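Local coordinates for Rab GDP-dissociation inhibitor (Saccharomyces cerevisiae, PDB 3CPI), which inhibits release of GDP from the Rab GTPase Sec4 in the yeast secretory pathway and extracts GDP-bound Ypt7 from vacuolar membranes, at residues Ala311-Asn316 and Glu388-Gly393; Gly93-Ile98 and Ser423-Val428; Thr272-Gly277 and Lys406-Leu411; Phe119-Ile124 and Gln334-Arg339; Lys111-Ser116 and Asp350-Cys355. All coordinates share one frame; numbering follows the deposited sequence.

Contact 1. Residues Ala311-Asn316 and Glu388-Gly393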
# COMPACT_ATOMS: atom_id res chain seq x y z
N ALA A 311 10.94 9.58 -0.31
CA ALA A 311 11.61 10.41 -1.31
C ALA A 311 11.00 10.16 -2.68
O ALA A 311 11.19 9.10 -3.27
CB ALA A 311 13.10 10.12 -1.33
N ILE A 312 10.25 11.14 -3.17
CA ILE A 312 9.70 11.09 -4.53
C ILE A 312 10.77 11.62 -5.50
O ILE A 312 11.10 12.81 -5.49
CB ILE A 312 8.38 11.89 -4.67
CG1 ILE A 312 7.32 11.36 -3.70
CG2 ILE A 312 7.86 11.84 -6.10
CD1 ILE A 312 5.99 12.13 -3.70
N CYS A 313 11.33 10.73 -6.31
CA CYS A 313 12.39 11.09 -7.25
C CYS A 313 11.85 11.14 -8.67
O CYS A 313 11.01 10.31 -9.05
CB CYS A 313 13.56 10.11 -7.16
SG CYS A 313 14.19 9.84 -5.50
N ILE A 314 12.32 12.11 -9.44
CA ILE A 314 12.00 12.19 -10.87
C ILE A 314 13.23 11.82 -11.68
O ILE A 314 14.33 12.29 -11.41
CB ILE A 314 11.50 13.59 -11.29
CG1 ILE A 314 10.22 13.96 -10.51
CG2 ILE A 314 11.22 13.62 -12.80
CD1 ILE A 314 9.72 15.37 -10.78
N LEU A 315 13.02 10.96 -12.67
CA LEU A 315 14.08 10.50 -13.56
C LEU A 315 13.70 10.81 -15.01
O LEU A 315 12.51 10.92 -15.34
CB LEU A 315 14.31 9.00 -13.38
CG LEU A 315 14.21 8.34 -11.99
CD1 LEU A 315 14.31 6.84 -12.14
CD2 LEU A 315 15.25 8.87 -10.98
N ASN A 316 14.71 10.95 -15.87
CA ASN A 316 14.53 11.15 -17.32
C ASN A 316 14.82 9.87 -18.12
O ASN A 316 14.87 9.89 -19.36
CB ASN A 316 15.44 12.27 -17.83
CG ASN A 316 14.97 13.65 -17.43
OD1 ASN A 316 13.92 13.81 -16.78
ND2 ASN A 316 15.74 14.67 -17.80
N GLU A 388 16.85 13.73 -11.38
CA GLU A 388 16.56 15.13 -11.73
C GLU A 388 16.09 15.98 -10.55
O GLU A 388 16.52 17.12 -10.41
CB GLU A 388 15.56 15.22 -12.89
CG GLU A 388 16.06 14.66 -14.22
CD GLU A 388 17.51 15.03 -14.55
OE1 GLU A 388 17.85 16.24 -14.51
OE2 GLU A 388 18.30 14.11 -14.84
N GLU A 389 15.20 15.42 -9.73
CA GLU A 389 14.72 16.11 -8.52
C GLU A 389 14.18 15.15 -7.46
O GLU A 389 13.52 14.16 -7.79
CB GLU A 389 13.64 17.14 -8.87
CG GLU A 389 13.42 18.21 -7.80
CD GLU A 389 14.64 19.11 -7.61
OE1 GLU A 389 14.87 19.99 -8.46
OE2 GLU A 389 15.36 18.92 -6.61
N LYS A 390 14.46 15.48 -6.20
CA LYS A 390 13.94 14.73 -5.05
C LYS A 390 12.95 15.58 -4.26
O LYS A 390 13.19 16.76 -4.02
CB LYS A 390 15.08 14.32 -4.11
CG LYS A 390 16.09 13.38 -4.71
CD LYS A 390 17.21 13.13 -3.72
CE LYS A 390 18.31 12.31 -4.34
NZ LYS A 390 19.39 12.05 -3.35
N PHE A 391 11.83 14.97 -3.86
CA PHE A 391 10.85 15.61 -3.00
C PHE A 391 10.68 14.75 -1.75
O PHE A 391 9.94 13.76 -1.76
CB PHE A 391 9.51 15.79 -3.73
CG PHE A 391 9.63 16.54 -5.04
CD1 PHE A 391 9.35 17.91 -5.10
CD2 PHE A 391 10.01 15.88 -6.21
CE1 PHE A 391 9.45 18.61 -6.31
CE2 PHE A 391 10.12 16.57 -7.42
CZ PHE A 391 9.83 17.94 -7.47
N MET A 392 11.38 15.12 -0.68
CA MET A 392 11.51 14.25 0.49
C MET A 392 10.78 14.78 1.72
O MET A 392 10.90 15.96 2.07
CB MET A 392 12.97 14.03 0.85
CG MET A 392 13.90 13.75 -0.31
SD MET A 392 15.43 12.96 0.25
CE MET A 392 15.27 13.08 2.03
N GLY A 393 10.06 13.88 2.38
CA GLY A 393 9.32 14.22 3.60
C GLY A 393 9.40 13.15 4.67
O GLY A 393 9.76 11.99 4.40
O HOH W 1 17.13 11.42 -14.57
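The ring of F391 and the branched chain of I314 cross at a slant on one face of an antiparallel ladder, CD1 of I314 lying 3.6 Å from CE2 of F391 at the ring's edge. I314 has CG1 anti to its carbonyl carbon (chi1 -60°) and a nearly straight chi2, which extends it far enough for that terminal methyl to meet the ring. The same edge borders the backbone of I312, whose carbonyl O sits in the ring plane, 3.3 Å from CD2 of F391. That oxygen also accepts the amide of F391, while I312 N returns a bond to F391 O at 3.0 Å; the pair is therefore hydrogen-bonded in the antiparallel sense. On the other face the pairs are non-hydrogen-bonded: A311 lays CB against CG of M392, and SG of C313 approaches the aliphatic part of K390. At the ladder's end the contact turns polar. The amide of N316 and the carboxylate of E388 stack with their planes 17° apart although the two side chains cross at about a right angle, and a water accepts from N316 N and donates to E388 OE2. Helix 53-60 covers the F391 face, where Y57 meets the ring edge-to-face. Strands 301-315 and 389-400 are thus joined within the large mixed sheet by mixed chemistry: paired amides and carbonyls satisfy the backbone, apolar groups pack on both faces, the charged ends of E389 and K390 lead off to a salt bridge with K61 and a cation-pi contact with F381, and the water bridge sits at the ladder's end.

Contact 2. Residues Gly93-Ile98 and Ser423-Val428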
# COMPACT_ATOMS: atom_id res chain seq x y z
N GLY A 93 -4.99 -10.68 -4.43
CA GLY A 93 -5.20 -10.49 -2.99
C GLY A 93 -6.62 -10.11 -2.60
O GLY A 93 -7.49 -9.85 -3.45
N GLU A 94 -6.84 -10.08 -1.29
CA GLU A 94 -8.12 -9.70 -0.69
C GLU A 94 -8.64 -8.32 -1.09
O GLU A 94 -9.84 -8.16 -1.30
CB GLU A 94 -8.02 -9.76 0.83
CG GLU A 94 -8.36 -11.10 1.41
CD GLU A 94 -8.49 -11.02 2.91
OE1 GLU A 94 -7.45 -11.06 3.60
OE2 GLU A 94 -9.64 -10.90 3.39
N LEU A 95 -7.75 -7.33 -1.16
CA LEU A 95 -8.17 -5.98 -1.53
C LEU A 95 -8.83 -5.89 -2.92
O LEU A 95 -9.80 -5.15 -3.09
CB LEU A 95 -7.02 -4.97 -1.40
CG LEU A 95 -7.41 -3.51 -1.73
CD1 LEU A 95 -8.51 -2.97 -0.79
CD2 LEU A 95 -6.20 -2.59 -1.74
N THR A 96 -8.31 -6.63 -3.90
CA THR A 96 -8.93 -6.66 -5.22
C THR A 96 -10.38 -7.14 -5.14
O THR A 96 -11.27 -6.55 -5.74
CB THR A 96 -8.17 -7.56 -6.22
OG1 THR A 96 -8.32 -8.93 -5.83
CG2 THR A 96 -6.71 -7.21 -6.24
N ASN A 97 -10.60 -8.22 -4.37
CA ASN A 97 -11.94 -8.74 -4.12
C ASN A 97 -12.83 -7.70 -3.45
O ASN A 97 -14.00 -7.56 -3.79
CB ASN A 97 -11.88 -10.00 -3.24
CG ASN A 97 -11.20 -11.17 -3.94
OD1 ASN A 97 -10.65 -12.05 -3.28
ND2 ASN A 97 -11.25 -11.18 -5.27
N ILE A 98 -12.25 -6.96 -2.51
CA ILE A 98 -12.94 -5.91 -1.79
C ILE A 98 -13.32 -4.76 -2.72
O ILE A 98 -14.44 -4.25 -2.67
CB ILE A 98 -12.08 -5.38 -0.60
CG1 ILE A 98 -12.00 -6.45 0.51
CG2 ILE A 98 -12.64 -4.06 -0.06
CD1 ILE A 98 -10.96 -6.18 1.59
N SER A 423 -0.93 -3.99 4.61
CA SER A 423 -1.23 -3.48 5.95
C SER A 423 -2.43 -2.54 5.95
O SER A 423 -3.14 -2.43 6.95
CB SER A 423 -0.01 -2.82 6.57
OG SER A 423 0.40 -1.70 5.82
N MET A 424 -2.65 -1.87 4.82
CA MET A 424 -3.82 -1.00 4.64
C MET A 424 -5.08 -1.87 4.63
O MET A 424 -6.05 -1.56 5.31
CB MET A 424 -3.66 -0.19 3.35
CG MET A 424 -4.53 1.06 3.23
SD MET A 424 -6.18 0.77 2.55
CE MET A 424 -5.84 0.04 0.95
N THR A 425 -5.03 -2.98 3.90
CA THR A 425 -6.12 -3.97 3.85
C THR A 425 -6.42 -4.61 5.21
O THR A 425 -7.58 -4.84 5.56
CB THR A 425 -5.80 -5.06 2.80
OG1 THR A 425 -5.49 -4.43 1.55
CG2 THR A 425 -6.99 -6.02 2.60
N ASP A 426 -5.36 -4.90 5.98
CA ASP A 426 -5.51 -5.37 7.36
C ASP A 426 -6.29 -4.36 8.20
O ASP A 426 -7.19 -4.75 8.96
CB ASP A 426 -4.13 -5.62 7.99
CG ASP A 426 -3.42 -6.82 7.39
OD1 ASP A 426 -2.20 -6.98 7.66
OD2 ASP A 426 -4.05 -7.62 6.64
N ASP A 427 -5.96 -3.08 8.06
CA ASP A 427 -6.62 -2.01 8.79
C ASP A 427 -8.10 -1.87 8.41
O ASP A 427 -8.95 -1.74 9.29
CB ASP A 427 -5.88 -0.68 8.61
CG ASP A 427 -6.21 0.33 9.70
OD1 ASP A 427 -6.15 1.54 9.40
OD2 ASP A 427 -6.53 -0.06 10.85
N VAL A 428 -8.40 -1.91 7.11
CA VAL A 428 -9.79 -1.88 6.62
C VAL A 428 -10.63 -3.02 7.20
O VAL A 428 -11.74 -2.78 7.71
CB VAL A 428 -9.85 -1.94 5.07
CG1 VAL A 428 -11.27 -2.28 4.58
CG2 VAL A 428 -9.33 -0.63 4.46
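L95 lays its side chain over T425, with CB 3.4 Å from the threonine OG1 and CD2 also near that oxygen. The two side chains cross at a slant, and both belong to helices whose short segments run at 54° to each other, their axes 10.5 Å apart at closest approach. The leucine's CG stands anti to the backbone N (chi1 -178°), a setting that carries the branch over the hydroxyl and lets CD2 of L95 continue to the methyl of M424, 3.8 Å from CE. M424 starts from beside T425 on the same helix, and bends at chi2 and chi3 bring that methyl back across the leucine at about a right angle. T425 offers its other branch, CG2, to CD1 of I98, 4.1 Å away, the two side chains lying alongside but running opposite ways; the beta carbon of E94 borders the same methyl more loosely. Threonine is thus split between two neighbours, oxygen under leucine and methyl beside isoleucine. I23 of helix 19-30 touches L95, I98 and M424, adding a third helix to this buried cluster. At the margin E94 forms a salt bridge with K429, one turn on from T425. Helices 94-102 and 422-436 meet here through side chains far apart in sequence. The polar need of the hydroxyl that leucine carbons lie against is met from the residue just before its own helix, OG1 bonding to the carbonyl of F421, so the leucine can pack on the oxygen without having to supply a polar partner.

Contact 3. Residues Thr272-Gly277 and Lys406-Leu411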
# COMPACT_ATOMS: atom_id res chain seq x y z
N THR A 272 -22.73 9.10 28.74
CA THR A 272 -21.93 7.99 28.20
C THR A 272 -20.65 8.44 27.47
O THR A 272 -19.64 7.71 27.48
CB THR A 272 -22.80 7.03 27.34
OG1 THR A 272 -22.02 5.87 26.98
CG2 THR A 272 -23.33 7.71 26.08
N GLY A 273 -20.68 9.62 26.87
CA GLY A 273 -19.51 10.18 26.19
C GLY A 273 -19.28 9.60 24.80
O GLY A 273 -18.19 9.75 24.23
N LYS A 274 -20.30 8.93 24.27
CA LYS A 274 -20.24 8.34 22.94
C LYS A 274 -20.44 9.41 21.88
O LYS A 274 -20.96 10.50 22.17
CB LYS A 274 -21.30 7.24 22.80
CG LYS A 274 -21.07 6.03 23.71
CD LYS A 274 -22.02 4.89 23.35
CE LYS A 274 -21.95 3.75 24.36
NZ LYS A 274 -20.63 3.06 24.37
N PHE A 275 -20.02 9.12 20.65
CA PHE A 275 -20.22 10.02 19.51
C PHE A 275 -21.71 10.28 19.26
O PHE A 275 -22.55 9.38 19.40
CB PHE A 275 -19.55 9.44 18.26
CG PHE A 275 -19.72 10.29 17.02
CD1 PHE A 275 -18.99 11.46 16.85
CD2 PHE A 275 -20.61 9.90 16.02
CE1 PHE A 275 -19.14 12.24 15.71
CE2 PHE A 275 -20.77 10.67 14.87
CZ PHE A 275 -20.03 11.84 14.71
N GLU A 276 -22.03 11.52 18.90
CA GLU A 276 -23.40 11.92 18.57
C GLU A 276 -23.48 12.48 17.15
O GLU A 276 -24.38 12.11 16.38
CB GLU A 276 -23.91 12.94 19.60
CG GLU A 276 -25.34 13.40 19.39
CD GLU A 276 -25.93 14.06 20.63
OE1 GLU A 276 -26.85 13.47 21.22
OE2 GLU A 276 -25.46 15.16 21.01
N GLY A 277 -22.55 13.36 16.81
CA GLY A 277 -22.53 14.02 15.51
C GLY A 277 -21.51 15.13 15.44
O GLY A 277 -20.64 15.24 16.30
N LYS A 406 -15.97 1.86 23.15
CA LYS A 406 -16.43 2.67 24.28
C LYS A 406 -17.10 3.98 23.86
O LYS A 406 -17.96 4.50 24.58
CB LYS A 406 -15.27 2.99 25.22
CG LYS A 406 -14.73 1.79 26.01
CD LYS A 406 -13.73 2.27 27.06
CE LYS A 406 -13.05 1.10 27.78
NZ LYS A 406 -12.19 1.61 28.91
N ASP A 407 -16.71 4.51 22.70
CA ASP A 407 -17.09 5.86 22.32
C ASP A 407 -17.72 5.95 20.94
O ASP A 407 -18.12 7.03 20.51
CB ASP A 407 -15.86 6.78 22.39
CG ASP A 407 -14.69 6.26 21.55
OD1 ASP A 407 -14.83 5.22 20.88
OD2 ASP A 407 -13.62 6.90 21.57
N ASN A 408 -17.79 4.82 20.25
CA ASN A 408 -18.23 4.75 18.85
C ASN A 408 -17.40 5.64 17.90
O ASN A 408 -17.91 6.14 16.90
CB ASN A 408 -19.73 5.00 18.74
CG ASN A 408 -20.56 3.92 19.44
OD1 ASN A 408 -20.18 2.74 19.47
ND2 ASN A 408 -21.70 4.32 19.99
N ILE A 409 -16.13 5.83 18.25
CA ILE A 409 -15.18 6.56 17.41
C ILE A 409 -14.14 5.57 16.87
O ILE A 409 -13.25 5.12 17.60
CB ILE A 409 -14.49 7.71 18.19
CG1 ILE A 409 -15.54 8.74 18.64
CG2 ILE A 409 -13.40 8.36 17.34
CD1 ILE A 409 -15.04 9.72 19.69
N TYR A 410 -14.27 5.25 15.59
CA TYR A 410 -13.45 4.22 14.95
C TYR A 410 -12.36 4.84 14.08
O TYR A 410 -12.65 5.44 13.05
CB TYR A 410 -14.33 3.24 14.19
CG TYR A 410 -15.36 2.58 15.09
CD1 TYR A 410 -16.65 3.10 15.21
CD2 TYR A 410 -15.02 1.47 15.86
CE1 TYR A 410 -17.60 2.51 16.06
CE2 TYR A 410 -15.96 0.87 16.72
CZ TYR A 410 -17.24 1.39 16.81
OH TYR A 410 -18.16 0.80 17.66
N LEU A 411 -11.12 4.71 14.51
CA LEU A 411 -10.01 5.41 13.88
C LEU A 411 -9.09 4.48 13.07
O LEU A 411 -8.87 3.32 13.43
CB LEU A 411 -9.22 6.22 14.92
CG LEU A 411 -10.00 7.33 15.65
CD1 LEU A 411 -9.51 7.52 17.07
CD2 LEU A 411 -9.93 8.64 14.91
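CG of K274 lies anti to its carbonyl carbon (chi1 -65°), and the chain then runs straight until a turn at chi4 (-66°) swings NZ in toward the carbonyl of K406. NZ of K274 meets K406 O at 3.0 Å from well above the carbonyl plane. On its way the lysine crosses N408 at a slant, its CD 3.4 Å from ND2, so the aliphatic part brushes the ND2 end of the asparagine amide while the charged end reaches past it. Without the long chain, as with an alanine here, the carbonyl of K406 would probably lose this donor and the flank of N408 its cover. One residue on, the backbone takes over: F275 N gives a bond of 2.8 Å to D407 O, the donor tilted from the carbonyl plane. The phenylalanine CB packs on CG1 of I409 at 4.1 Å, but the ring itself turns off and receives the amide N of G277 over the centre of one face, 3.6 Å above its plane. V290 and V266 add further apolar cover to F275. In the partner segment, D407 holds CG between backbone N and carbonyl carbon (chi1 55°), from where OD1 accepts I409 N at 3.0 Å. This Asx turn shapes the approach to strand 409-411, an outermost member of the five-stranded parallel sheet. The other segment enters strand 275-280, the middle strand of a three-stranded antiparallel sheet, where E276 and G277 both face L267 in a classic beta bulge. Such a pairing of a parallel sheet with a small antiparallel one recalls the dinucleotide-binding-type fold of the clan to which the GDI family belongs.

Contact 4. Residues Phe119-Ile124 and Gln334-Arg339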
# COMPACT_ATOMS: atom_id res chain seq x y z
N PHE A 119 16.71 -6.56 -4.08
CA PHE A 119 18.07 -6.08 -3.95
C PHE A 119 18.95 -7.14 -3.28
O PHE A 119 18.56 -7.75 -2.27
CB PHE A 119 18.02 -4.78 -3.14
CG PHE A 119 19.36 -4.19 -2.83
CD1 PHE A 119 19.88 -3.17 -3.64
CD2 PHE A 119 20.08 -4.60 -1.72
CE1 PHE A 119 21.11 -2.59 -3.35
CE2 PHE A 119 21.32 -4.03 -1.43
CZ PHE A 119 21.83 -3.02 -2.24
N LYS A 120 20.13 -7.36 -3.85
CA LYS A 120 21.12 -8.26 -3.26
C LYS A 120 22.53 -7.71 -3.50
O LYS A 120 22.96 -7.53 -4.64
CB LYS A 120 20.99 -9.68 -3.83
CG LYS A 120 22.07 -10.65 -3.33
CD LYS A 120 21.81 -12.07 -3.81
CE LYS A 120 22.94 -13.00 -3.42
NZ LYS A 120 22.71 -14.38 -3.98
N GLN A 121 23.23 -7.45 -2.39
CA GLN A 121 24.66 -7.09 -2.41
C GLN A 121 25.00 -6.01 -3.43
O GLN A 121 26.01 -6.11 -4.12
CB GLN A 121 25.52 -8.35 -2.62
CG GLN A 121 25.53 -9.33 -1.45
CD GLN A 121 26.16 -10.69 -1.78
OE1 GLN A 121 26.68 -10.92 -2.87
NE2 GLN A 121 26.09 -11.61 -0.81
N GLY A 122 24.15 -4.99 -3.53
CA GLY A 122 24.43 -3.83 -4.38
C GLY A 122 23.68 -3.75 -5.70
O GLY A 122 23.63 -2.69 -6.31
N LYS A 123 23.12 -4.87 -6.16
CA LYS A 123 22.34 -4.90 -7.40
C LYS A 123 20.91 -5.37 -7.16
O LYS A 123 20.59 -5.92 -6.10
CB LYS A 123 23.01 -5.78 -8.45
CG LYS A 123 24.30 -5.20 -9.02
CD LYS A 123 24.63 -5.78 -10.40
CE LYS A 123 26.01 -5.31 -10.89
NZ LYS A 123 26.54 -6.13 -12.03
N ILE A 124 20.05 -5.16 -8.16
CA ILE A 124 18.66 -5.62 -8.12
C ILE A 124 18.40 -6.70 -9.19
O ILE A 124 18.95 -6.63 -10.30
CB ILE A 124 17.63 -4.46 -8.23
CG1 ILE A 124 17.77 -3.71 -9.57
CG2 ILE A 124 17.77 -3.50 -7.04
CD1 ILE A 124 16.56 -2.89 -9.98
N GLN A 334 16.19 -5.82 4.73
CA GLN A 334 16.94 -5.07 5.75
C GLN A 334 18.38 -5.53 5.99
O GLN A 334 19.26 -4.71 6.18
CB GLN A 334 16.16 -5.02 7.08
CG GLN A 334 15.93 -6.38 7.75
CD GLN A 334 14.74 -6.36 8.70
OE1 GLN A 334 14.89 -6.52 9.91
NE2 GLN A 334 13.54 -6.15 8.15
N SER A 335 18.61 -6.84 5.98
CA SER A 335 19.93 -7.37 6.31
C SER A 335 20.98 -7.11 5.22
O SER A 335 22.18 -7.31 5.43
CB SER A 335 19.85 -8.85 6.64
OG SER A 335 19.84 -9.60 5.44
N GLN A 336 20.52 -6.68 4.04
CA GLN A 336 21.41 -6.29 2.96
C GLN A 336 22.10 -4.95 3.28
O GLN A 336 23.19 -4.67 2.77
CB GLN A 336 20.65 -6.23 1.63
CG GLN A 336 20.24 -7.61 1.09
CD GLN A 336 21.43 -8.48 0.70
OE1 GLN A 336 22.43 -8.00 0.15
NE2 GLN A 336 21.33 -9.78 0.96
N LEU A 337 21.46 -4.15 4.13
CA LEU A 337 22.01 -2.86 4.53
C LEU A 337 22.29 -2.77 6.03
O LEU A 337 22.54 -1.68 6.56
CB LEU A 337 21.10 -1.72 4.06
CG LEU A 337 20.83 -1.65 2.54
CD1 LEU A 337 19.76 -0.62 2.21
CD2 LEU A 337 22.12 -1.38 1.75
N GLY A 338 22.28 -3.91 6.71
CA GLY A 338 22.43 -3.95 8.16
C GLY A 338 21.37 -3.16 8.90
O GLY A 338 21.65 -2.54 9.94
N ARG A 339 20.15 -3.16 8.36
CA ARG A 339 19.04 -2.36 8.90
C ARG A 339 18.08 -3.19 9.75
O ARG A 339 18.13 -4.43 9.76
CB ARG A 339 18.24 -1.72 7.75
CG ARG A 339 18.98 -0.65 6.97
CD ARG A 339 18.08 -0.03 5.89
NE ARG A 339 16.82 0.44 6.45
CZ ARG A 339 16.66 1.60 7.10
NH1 ARG A 339 17.68 2.43 7.26
NH2 ARG A 339 15.47 1.92 7.57
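The F119 ring receives Q336 at its edge: CB of the glutamine lies in the ring plane, 3.8 Å from both CD2 and CE2. L337 adds CD2 at 4.2 Å from CE2 of F119, approaching obliquely. The second flat group, the amide of Q336, is turned 65° from the ring and is also turned from the amide of Q121, which it crosses at a slant. CG of Q336 stands anti to its carbonyl carbon, and a bend at chi2 (-66°) carries the amide past the ring to the backbone beyond. There OE1 of Q336 accepts Q121 N at 2.7 Å, the donor standing above the plane of the glutamine carbonyl and the bond itself fairly straight at 158°. The other end of the same amide, NE2, is bound to E191, so both poles of the side chain are held and its rotation is probably fixed. Were Q336 a leucine, Q121 N would probably be left without this acceptor and OE1 of E191 without the amide donor. Q121 is the first central residue of a type I' turn from K120 to K123, and the glutamine oxygen takes up an N-H at this bend. The turn joins strand 110-120 to strand 123-126; the 3-10 segment 334-336 follows strand 328-332, which runs parallel to strand 110-120. I332 of that strand touches both F119 and L337, L383 packs on the F119 ring, and helix 187-197 provides E191 along with S188, which meets K120.

Contact 5. Residues Lys111-Ser116 and Asp350-Cys355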
# COMPACT_ATOMS: atom_id res chain seq x y z
N LYS A 111 -3.93 -1.20 -14.00
CA LYS A 111 -3.02 -1.74 -15.00
C LYS A 111 -1.82 -2.42 -14.33
O LYS A 111 -1.32 -1.95 -13.30
CB LYS A 111 -2.57 -0.65 -15.99
CG LYS A 111 -1.54 -1.15 -17.03
CD LYS A 111 -0.84 -0.01 -17.77
CE LYS A 111 0.27 -0.51 -18.66
NZ LYS A 111 1.49 -0.92 -17.89
N GLN A 112 -1.39 -3.52 -14.95
CA GLN A 112 -0.22 -4.27 -14.54
C GLN A 112 1.03 -3.42 -14.35
O GLN A 112 1.34 -2.56 -15.17
CB GLN A 112 0.09 -5.36 -15.57
CG GLN A 112 -0.08 -6.78 -15.08
CD GLN A 112 0.95 -7.75 -15.69
OE1 GLN A 112 1.43 -8.66 -15.01
NE2 GLN A 112 1.28 -7.55 -16.96
N VAL A 113 1.73 -3.67 -13.25
CA VAL A 113 3.07 -3.16 -13.04
C VAL A 113 4.02 -4.13 -13.75
O VAL A 113 3.84 -5.35 -13.70
CB VAL A 113 3.38 -3.04 -11.52
CG1 VAL A 113 4.88 -2.97 -11.23
CG2 VAL A 113 2.66 -1.82 -10.95
N SER A 114 5.01 -3.57 -14.44
CA SER A 114 5.82 -4.35 -15.38
C SER A 114 6.84 -5.32 -14.76
O SER A 114 7.21 -6.31 -15.40
CB SER A 114 6.49 -3.43 -16.40
OG SER A 114 5.50 -2.88 -17.26
N GLY A 115 7.28 -5.05 -13.54
CA GLY A 115 8.31 -5.88 -12.92
C GLY A 115 8.26 -5.94 -11.41
O GLY A 115 7.60 -5.14 -10.75
N SER A 116 8.99 -6.92 -10.87
CA SER A 116 9.12 -7.12 -9.44
C SER A 116 10.57 -7.52 -9.16
O SER A 116 11.05 -8.54 -9.67
CB SER A 116 8.13 -8.19 -8.95
OG SER A 116 8.15 -8.31 -7.54
N ASP A 350 4.82 7.13 -17.51
CA ASP A 350 3.77 7.65 -18.38
C ASP A 350 2.83 6.54 -18.83
O ASP A 350 1.69 6.80 -19.24
CB ASP A 350 4.37 8.45 -19.56
CG ASP A 350 4.62 7.59 -20.80
OD1 ASP A 350 3.92 7.83 -21.82
OD2 ASP A 350 5.50 6.71 -20.78
N ALA A 351 3.29 5.30 -18.71
CA ALA A 351 2.46 4.12 -18.99
C ALA A 351 1.23 4.04 -18.07
O ALA A 351 0.20 3.50 -18.46
CB ALA A 351 3.29 2.85 -18.89
N HIS A 352 1.36 4.59 -16.86
CA HIS A 352 0.22 4.69 -15.94
C HIS A 352 -0.37 6.10 -15.87
O HIS A 352 -1.33 6.34 -15.13
CB HIS A 352 0.61 4.18 -14.54
CG HIS A 352 0.60 2.69 -14.42
ND1 HIS A 352 1.71 1.91 -14.65
CD2 HIS A 352 -0.40 1.83 -14.10
CE1 HIS A 352 1.40 0.63 -14.48
NE2 HIS A 352 0.13 0.56 -14.14
N ASN A 353 0.20 7.00 -16.67
CA ASN A 353 -0.28 8.38 -16.81
C ASN A 353 -0.20 9.22 -15.54
O ASN A 353 -1.14 9.91 -15.16
CB ASN A 353 -1.70 8.41 -17.41
CG ASN A 353 -1.71 8.05 -18.89
OD1 ASN A 353 -2.52 7.24 -19.33
ND2 ASN A 353 -0.80 8.66 -19.65
N VAL A 354 0.96 9.15 -14.89
CA VAL A 354 1.19 9.87 -13.64
C VAL A 354 2.30 10.91 -13.83
O VAL A 354 2.53 11.76 -12.98
CB VAL A 354 1.52 8.90 -12.47
CG1 VAL A 354 0.32 8.02 -12.15
CG2 VAL A 354 2.76 8.05 -12.78
N CYS A 355 2.99 10.80 -14.97
CA CYS A 355 3.96 11.81 -15.38
C CYS A 355 4.00 11.94 -16.90
O CYS A 355 3.39 11.13 -17.63
CB CYS A 355 5.34 11.51 -14.81
SG CYS A 355 6.08 10.00 -15.43
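A loop between strands 343-349 and 360-367 docks a histidine on strand 110-120 of the large mixed sheet, at the end of the region 106-112 that interacts with the Rab GTPase YPT1. One hydrogen bond crosses the contact: NE2 of H352 donates to the carbonyl O of K111 at 3.0 Å, almost straight at 173°. The oxygen lies in the ring plane, yet the donor stands above the plane of the carbonyl group. Dispersion and CH-pi contact come from K111 itself, whose CG is anti to the backbone N (chi1 177°) and whose chain folds over the imidazole; CD lies 3.8 Å above one face, offset toward the rim. CD of K111 also lies 3.7 Å from A351 O. Y234 meets the histidine ring edge-to-face, and V113 borders it loosely. Polar contact within the strand segment turns the lysine's end back: a bend at chi4 takes NZ to the carbonyl of Q112. The ring thus has the lysine CD over one face and two successive carbonyls at its rim, with CE1 of H352 3.3 Å from Q112 O.

How the contacts relate
Contacts 1, 4 and 5 all reach the large mixed sheet, whereas contact 3 lies at the other end of the molecule, where it joins the edge of the parallel sheet to the small antiparallel one. Contacts 4 and 5 share strand 110-120, their segments adjoining in sequence, although their centres are 25 Å apart. Contact 5, which includes part of the YPT1-interaction region, comes within about 6 Å of contact 1 at the nearest atoms. Contact 2 lies between the two ends: helix 94-102 leads on to strand 110-120, helix 422-436 follows strand 409-411, and its nearest atoms are about 5 Å from contact 3. Along the chain, contact 2 closes a loop that encloses all the others.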